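Local coordinates for low temperature requirement C protein (Listeria monocytogenes, PDB 1Y9I) that probably dephosphorylates phosphatidylglycerophosphate as a lipid phosphatase with a binuclear metal site, and assembles as a helical-bundle tetramer, at the interface of chains A and B. Residues are numbered along the deposited sequence; one frame, centred on the assembly and turned at random. Chains: chain A/B, low temperature requirement C protein.

The interface of chains A and B. Residues chain A 111, 114-115; chain B 99, 117-118, 121-122.
A:Thr115 is set among B:Tyr117, B:Gly118, B:Asp121 and B:Lys122, a worked example of how a small branched residue at a helix start probably helps two copies of one helix to pack closely. All five residues belong to helix 114-123 of their own chains, and two-fold symmetry repeats the contact with the chains exchanged. The backbones come near where a glycine faces the threonine: A:Thr115 CA lies 3.6 Å from B:Gly118 CA. From there the threonine side chain can be followed outward. Its CB has B:Asp121 OD2 at 3.4 Å and B:Lys122 CD at 3.8 Å; the CG–CD stretch of the lysine crosses its CB and OG1 side at about a right angle, and NZ runs on past. Chi1 of 51° tucks the hydroxyl OG1 between the two backbone arms at CA, 3.7 Å from B:Asp121 OD2. The methyl, CG2, turns toward the B:Asp121 carboxylate and, roughly perpendicular to that direction, toward the phenol end of B:Tyr117, whose CZ is 4.0 Å away. With chi1 -177° swinging CG away from the backbone N, B:Asp121 brings CG to 3.4 Å from A:Thr115 CG2, the side chains meeting at a slant. To one side, B:Glu99 of helix 97-106, a calcium ligand in this protein, sets its CB 3.9 Å from the carbonyl O of A:Ser111. Within chain A, A:Ser111 CA caps one face of the A:Phe114 ring, and that ring's CD2 stands 4.0 Å from the B:Glu99 carbonyl O.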
loop_
_atom_site.group_PDB
_atom_site.type_symbol
_atom_site.label_atom_id
_atom_site.label_comp_id
_atom_site.label_asym_id
_atom_site.label_seq_id
_atom_site.Cartn_x
_atom_site.Cartn_y
_atom_site.Cartn_z
ATOM N N SER A 111 6.882 -4.352 4.894
ATOM C CA SER A 111 5.912 -3.919 5.886
ATOM C C SER A 111 6.424 -3.813 7.316
ATOM O O SER A 111 5.815 -3.124 8.134
ATOM C CB SER A 111 4.709 -4.857 5.858
ATOM O OG SER A 111 5.128 -6.193 6.071
ATOM N N PHE A 114 6.621 -0.309 8.572
ATOM C CA PHE A 114 5.394 0.488 8.713
ATOM C C PHE A 114 5.225 1.180 10.066
ATOM O O PHE A 114 5.030 2.388 10.124
ATOM C CB PHE A 114 4.139 -0.376 8.472
ATOM C CG PHE A 114 3.927 -0.802 7.038
ATOM C CD1 PHE A 114 4.747 -0.338 6.009
ATOM C CD2 PHE A 114 2.883 -1.666 6.718
ATOM C CE1 PHE A 114 4.523 -0.726 4.678
ATOM C CE2 PHE A 114 2.651 -2.062 5.394
ATOM C CZ PHE A 114 3.476 -1.590 4.374
ATOM N N THR A 115 5.283 0.419 11.157
ATOM C CA THR A 115 5.093 1.021 12.468
ATOM C C THR A 115 6.160 2.053 12.858
ATOM O O THR A 115 5.838 3.069 13.470
ATOM C CB THR A 115 4.941 -0.071 13.566
ATOM O OG1 THR A 115 6.007 -1.018 13.464
ATOM C CG2 THR A 115 3.612 -0.803 13.391
ATOM N N GLU B 99 1.182 -6.819 9.739
ATOM C CA GLU B 99 1.177 -5.373 9.499
ATOM C C GLU B 99 0.515 -5.054 8.148
ATOM O O GLU B 99 -0.108 -4.009 7.984
ATOM C CB GLU B 99 2.601 -4.810 9.526
ATOM C CG GLU B 99 3.225 -4.749 10.930
ATOM C CD GLU B 99 3.846 -6.061 11.381
ATOM O OE1 GLU B 99 3.763 -7.055 10.634
ATOM O OE2 GLU B 99 4.423 -6.099 12.490
ATOM N N TYR B 117 -1.445 4.762 13.441
ATOM C CA TYR B 117 -1.343 3.312 13.505
ATOM C C TYR B 117 0.050 2.914 13.995
ATOM O O TYR B 117 0.181 2.108 14.913
ATOM C CB TYR B 117 -1.600 2.684 12.132
ATOM C CG TYR B 117 -1.083 1.262 12.032
ATOM C CD1 TYR B 117 -1.508 0.275 12.928
ATOM C CD2 TYR B 117 -0.134 0.916 11.072
ATOM C CE1 TYR B 117 -0.988 -1.029 12.870
ATOM C CE2 TYR B 117 0.390 -0.380 11.006
ATOM C CZ TYR B 117 -0.038 -1.342 11.906
ATOM O OH TYR B 117 0.506 -2.607 11.852
ATOM N N GLY B 118 1.088 3.480 13.382
ATOM C CA GLY B 118 2.447 3.151 13.787
ATOM C C GLY B 118 2.751 3.611 15.199
ATOM O O GLY B 118 3.355 2.889 15.991
ATOM N N ASP B 121 0.929 1.431 17.741
ATOM C CA ASP B 121 1.487 0.082 17.727
ATOM C C ASP B 121 2.830 0.021 18.459
ATOM O O ASP B 121 3.195 -1.018 19.005
ATOM C CB ASP B 121 1.681 -0.413 16.293
ATOM C CG ASP B 121 2.185 -1.850 16.238
ATOM O OD1 ASP B 121 1.403 -2.768 16.567
ATOM O OD2 ASP B 121 3.363 -2.059 15.877
ATOM N N LYS B 122 3.573 1.125 18.471
ATOM C CA LYS B 122 4.861 1.117 19.156
ATOM C C LYS B 122 4.716 1.397 20.646
ATOM O O LYS B 122 5.364 0.748 21.464
ATOM C CB LYS B 122 5.824 2.129 18.523
ATOM C CG LYS B 122 6.156 1.854 17.059
ATOM C CD LYS B 122 6.810 0.490 16.837
ATOM C CE LYS B 122 8.182 0.390 17.489
ATOM N NZ LYS B 122 8.866 -0.895 17.133
#